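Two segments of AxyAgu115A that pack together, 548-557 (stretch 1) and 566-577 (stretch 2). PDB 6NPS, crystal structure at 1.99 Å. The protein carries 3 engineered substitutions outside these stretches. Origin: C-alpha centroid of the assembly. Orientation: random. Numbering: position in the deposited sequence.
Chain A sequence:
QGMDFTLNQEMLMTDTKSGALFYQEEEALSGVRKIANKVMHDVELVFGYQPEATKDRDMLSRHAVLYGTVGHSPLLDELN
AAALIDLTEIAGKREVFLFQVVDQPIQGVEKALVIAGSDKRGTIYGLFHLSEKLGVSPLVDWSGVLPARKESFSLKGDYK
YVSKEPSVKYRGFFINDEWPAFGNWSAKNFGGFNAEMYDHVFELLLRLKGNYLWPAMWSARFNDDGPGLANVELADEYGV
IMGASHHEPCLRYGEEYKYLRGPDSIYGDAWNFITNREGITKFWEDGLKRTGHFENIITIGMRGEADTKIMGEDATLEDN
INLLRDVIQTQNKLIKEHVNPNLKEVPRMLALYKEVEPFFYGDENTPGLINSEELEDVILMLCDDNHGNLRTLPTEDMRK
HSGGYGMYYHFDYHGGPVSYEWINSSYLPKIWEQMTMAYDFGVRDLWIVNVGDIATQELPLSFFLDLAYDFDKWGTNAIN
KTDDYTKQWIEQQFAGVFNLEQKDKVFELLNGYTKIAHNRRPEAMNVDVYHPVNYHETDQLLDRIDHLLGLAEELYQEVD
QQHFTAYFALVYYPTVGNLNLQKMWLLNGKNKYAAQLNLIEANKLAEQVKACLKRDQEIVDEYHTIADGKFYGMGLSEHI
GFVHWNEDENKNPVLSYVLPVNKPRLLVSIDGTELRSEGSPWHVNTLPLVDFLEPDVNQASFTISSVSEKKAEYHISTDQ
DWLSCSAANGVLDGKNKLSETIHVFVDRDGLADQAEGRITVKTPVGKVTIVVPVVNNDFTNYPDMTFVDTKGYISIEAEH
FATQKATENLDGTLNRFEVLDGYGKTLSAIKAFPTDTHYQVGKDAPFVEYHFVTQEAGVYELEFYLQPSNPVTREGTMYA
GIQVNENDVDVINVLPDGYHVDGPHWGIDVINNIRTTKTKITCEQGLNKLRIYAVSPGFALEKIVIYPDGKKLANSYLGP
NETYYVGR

Stretch 1 548-557: LLGLAEELYQ
Stretch 2, residues 566-577: AYFALVYYPTVG

How do the two segments lie against each other? Both are helical throughout, and each is part of a helix that extends beyond the stretch at both ends. They run nearly antiparallel, with N-to-C directions 153° apart (signed crossing angle -153°) and axes 10.0 Å apart at closest approach. The register is set by Ala552 CA, 6.0 Å from Tyr572 CA, and by Leu549 CA, 6.5 Å from Val576 CA. Stretch 1 keeps regular helical turns. Stretch 2 has a wider pi-type turn at 568-572, where Tyr572 N bonds to Tyr567 O and Tyr573 N to Phe568 O (2.9 and 2.8 Å); Val571, at phi/psi -125/-56, departs most from helical values. A kink follows at Pro574, whose ring nitrogen has no hydrogen to give to the turn before.

What does Tyr567 do with its long side chain? With chi1 at 175° (t) and chi2 at 68°, the ring reaches across to stretch 1, and Tyr567 OH donates a hydrogen bond to Ala552 O at 2.8 Å. Ala552 O also accepts from Tyr556 N at 3.0 Å, so it serves its own helix and the neighbouring one together. The approach brings Tyr567 OH to 3.4 Å from Leu555 CB and places Leu555 O over one face of the ring. Leu555 itself is m,t (-59°, 176°).

How do Tyr556 and Tyr572 share the space between the helices? Both are t at chi1, -177° and -173°, with chi2 of -85° and 85°. Their ring centroids are 4.5 Å apart and their planes meet obliquely at 42°, with Tyr556 CD2 3.4 Å from Tyr572 CE1. Tyr556 CD2 lies over a face of the Tyr572 ring, while Ala552 O sits at that ring's edge, 3.4 Å from Tyr572 CD1. At the edge of the Tyr556 ring is Phe568 (chi1 -171°, t; chi2 94°), its CD1 4.1 Å from Tyr556 CE2. Glu553 points its CB away, but chi1 -70° and chi2 -90° (both m) fold the carboxylate back, leaving Glu553 OE2 3.3 Å from Tyr572 OH.

How does the contact continue from Ala552 toward Leu549? Through small and branched apolar side chains. Ala552 CB points toward stretch 2, 3.9 Å from Tyr572 CD1 and 4.0 Å from Val576 CG2. Leu549, m,t (-63°, 173°), starts sideways but brings CD2 to 4.1 Å from Val576 CG2; Val576 is t (173°). Thr575, chi1 -59° (m), turns its hydroxyl back along its own helix, and Thr575 OG1 donates to Val571 O at 2.8 Å.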

# COMPACT_ATOMS: atom_id res chain seq x y z
N LEU A 548 -22.47 18.35 12.57
CA LEU A 548 -22.07 19.77 12.43
C LEU A 548 -22.41 20.34 11.04
O LEU A 548 -22.93 21.45 10.94
CB LEU A 548 -20.55 19.90 12.73
CG LEU A 548 -20.19 19.54 14.19
CD1 LEU A 548 -18.70 19.44 14.40
CD2 LEU A 548 -20.83 20.50 15.19
N LEU A 549 -22.08 19.61 9.95
CA LEU A 549 -22.51 20.07 8.62
C LEU A 549 -24.02 20.31 8.57
O LEU A 549 -24.48 21.30 7.97
CB LEU A 549 -22.10 19.06 7.54
CG LEU A 549 -20.59 18.86 7.39
CD1 LEU A 549 -20.27 17.71 6.43
CD2 LEU A 549 -19.88 20.14 6.96
N GLY A 550 -24.81 19.43 9.20
CA GLY A 550 -26.24 19.66 9.24
C GLY A 550 -26.61 20.97 9.90
O GLY A 550 -27.49 21.69 9.41
N LEU A 551 -25.97 21.30 11.04
CA LEU A 551 -26.25 22.58 11.68
C LEU A 551 -25.82 23.75 10.79
O LEU A 551 -26.52 24.77 10.71
CB LEU A 551 -25.53 22.70 13.04
CG LEU A 551 -25.85 21.73 14.17
CD1 LEU A 551 -25.01 22.06 15.41
CD2 LEU A 551 -27.35 21.74 14.48
N ALA A 552 -24.66 23.64 10.16
CA ALA A 552 -24.18 24.73 9.33
C ALA A 552 -25.14 24.99 8.17
O ALA A 552 -25.37 26.14 7.80
CB ALA A 552 -22.78 24.41 8.78
N GLU A 553 -25.74 23.93 7.62
CA GLU A 553 -26.71 24.14 6.55
C GLU A 553 -28.05 24.67 7.07
O GLU A 553 -28.73 25.41 6.34
CB GLU A 553 -26.92 22.85 5.74
CG GLU A 553 -25.68 22.52 4.89
CD GLU A 553 -25.71 23.14 3.49
OE1 GLU A 553 -26.29 24.23 3.30
OE2 GLU A 553 -25.13 22.52 2.56
N GLU A 554 -28.45 24.33 8.30
CA GLU A 554 -29.66 24.93 8.84
C GLU A 554 -29.50 26.43 8.95
O GLU A 554 -30.38 27.20 8.53
CB GLU A 554 -29.99 24.35 10.21
CG GLU A 554 -30.37 22.90 10.24
CD GLU A 554 -30.54 22.38 11.67
OE1 GLU A 554 -30.87 23.19 12.57
OE2 GLU A 554 -30.33 21.16 11.90
N LEU A 555 -28.38 26.89 9.53
CA LEU A 555 -28.23 28.33 9.72
C LEU A 555 -27.99 29.06 8.40
O LEU A 555 -28.36 30.23 8.26
CB LEU A 555 -27.09 28.62 10.71
CG LEU A 555 -27.29 27.99 12.09
CD1 LEU A 555 -26.09 28.24 12.98
CD2 LEU A 555 -28.55 28.53 12.75
N TYR A 556 -27.34 28.40 7.44
CA TYR A 556 -27.17 28.95 6.09
C TYR A 556 -28.53 29.32 5.49
O TYR A 556 -28.67 30.39 4.88
CB TYR A 556 -26.45 27.89 5.23
CG TYR A 556 -26.09 28.24 3.81
CD1 TYR A 556 -27.01 28.09 2.78
CD2 TYR A 556 -24.79 28.64 3.47
CE1 TYR A 556 -26.68 28.38 1.47
CE2 TYR A 556 -24.44 28.94 2.15
CZ TYR A 556 -25.38 28.81 1.16
OH TYR A 556 -25.06 29.10 -0.15
N GLN A 557 -29.53 28.47 5.69
CA GLN A 557 -30.85 28.77 5.17
C GLN A 557 -31.64 29.72 6.06
O GLN A 557 -32.54 30.42 5.57
CB GLN A 557 -31.68 27.54 4.95
CG GLN A 557 -32.59 27.92 3.80
CD GLN A 557 -33.67 26.92 3.52
OE1 GLN A 557 -34.72 26.92 4.17
NE2 GLN A 557 -33.40 26.00 2.60
N ALA A 566 -21.63 37.79 6.71
CA ALA A 566 -20.93 37.56 7.98
C ALA A 566 -21.07 36.12 8.45
O ALA A 566 -20.09 35.52 8.89
CB ALA A 566 -21.46 38.54 9.04
N TYR A 567 -22.27 35.55 8.39
CA TYR A 567 -22.41 34.13 8.70
C TYR A 567 -21.46 33.28 7.82
O TYR A 567 -20.71 32.43 8.32
CB TYR A 567 -23.87 33.67 8.53
CG TYR A 567 -23.97 32.18 8.73
CD1 TYR A 567 -23.74 31.62 9.98
CD2 TYR A 567 -24.24 31.34 7.67
CE1 TYR A 567 -23.77 30.26 10.17
CE2 TYR A 567 -24.27 29.98 7.85
CZ TYR A 567 -24.05 29.46 9.10
OH TYR A 567 -24.08 28.10 9.27
N PHE A 568 -21.46 33.54 6.52
CA PHE A 568 -20.66 32.73 5.61
C PHE A 568 -19.16 32.88 5.90
O PHE A 568 -18.44 31.88 6.00
CB PHE A 568 -20.95 33.15 4.16
CG PHE A 568 -20.33 32.22 3.16
CD1 PHE A 568 -21.07 31.17 2.63
CD2 PHE A 568 -19.01 32.37 2.77
CE1 PHE A 568 -20.50 30.28 1.72
CE2 PHE A 568 -18.43 31.47 1.88
CZ PHE A 568 -19.18 30.44 1.35
N ALA A 569 -18.67 34.11 6.00
CA ALA A 569 -17.24 34.31 6.16
C ALA A 569 -16.74 33.91 7.55
O ALA A 569 -15.62 33.41 7.67
CB ALA A 569 -16.88 35.77 5.88
N LEU A 570 -17.57 34.06 8.58
CA LEU A 570 -17.11 33.79 9.94
C LEU A 570 -17.41 32.37 10.41
O LEU A 570 -16.72 31.87 11.31
CB LEU A 570 -17.75 34.80 10.92
CG LEU A 570 -17.32 36.28 10.76
CD1 LEU A 570 -18.02 37.23 11.74
CD2 LEU A 570 -15.80 36.47 10.87
N VAL A 571 -18.48 31.75 9.91
CA VAL A 571 -18.88 30.47 10.50
C VAL A 571 -18.96 29.39 9.41
O VAL A 571 -18.33 28.34 9.50
CB VAL A 571 -20.23 30.62 11.24
CG1 VAL A 571 -20.65 29.27 11.82
CG2 VAL A 571 -20.10 31.69 12.32
N TYR A 572 -19.75 29.65 8.37
CA TYR A 572 -20.04 28.59 7.41
C TYR A 572 -18.79 28.16 6.63
O TYR A 572 -18.50 26.97 6.52
CB TYR A 572 -21.15 29.06 6.46
CG TYR A 572 -21.65 27.98 5.52
CD1 TYR A 572 -22.65 27.08 5.93
CD2 TYR A 572 -21.15 27.88 4.22
CE1 TYR A 572 -23.11 26.09 5.04
CE2 TYR A 572 -21.59 26.90 3.34
CZ TYR A 572 -22.58 26.02 3.76
OH TYR A 572 -23.02 25.07 2.89
N TYR A 573 -18.06 29.12 6.05
CA TYR A 573 -16.90 28.75 5.24
C TYR A 573 -15.81 28.03 6.06
O TYR A 573 -15.38 26.95 5.66
CB TYR A 573 -16.38 30.01 4.52
CG TYR A 573 -15.06 29.76 3.83
CD1 TYR A 573 -14.99 28.94 2.72
CD2 TYR A 573 -13.88 30.34 4.29
CE1 TYR A 573 -13.77 28.69 2.07
CE2 TYR A 573 -12.67 30.12 3.66
CZ TYR A 573 -12.63 29.27 2.56
OH TYR A 573 -11.43 29.01 1.95
N PRO A 574 -15.32 28.57 7.20
CA PRO A 574 -14.37 27.79 8.04
C PRO A 574 -14.89 26.41 8.45
O PRO A 574 -14.11 25.45 8.49
CB PRO A 574 -14.18 28.67 9.29
CG PRO A 574 -14.71 29.96 8.96
CD PRO A 574 -15.66 29.86 7.80
N THR A 575 -16.15 26.30 8.87
CA THR A 575 -16.67 25.00 9.33
C THR A 575 -16.70 24.00 8.19
O THR A 575 -16.10 22.92 8.27
CB THR A 575 -18.09 25.14 9.90
OG1 THR A 575 -18.05 26.04 10.99
CG2 THR A 575 -18.62 23.76 10.39
N VAL A 576 -17.37 24.37 7.11
CA VAL A 576 -17.60 23.42 6.03
C VAL A 576 -16.31 23.14 5.31
O VAL A 576 -16.03 22.00 4.94
CB VAL A 576 -18.69 23.96 5.07
CG1 VAL A 576 -18.82 23.04 3.85
CG2 VAL A 576 -20.05 24.10 5.81
N GLY A 577 -15.47 24.16 5.14
CA GLY A 577 -14.21 23.94 4.47
C GLY A 577 -13.36 22.91 5.19
O GLY A 577 -12.87 21.97 4.59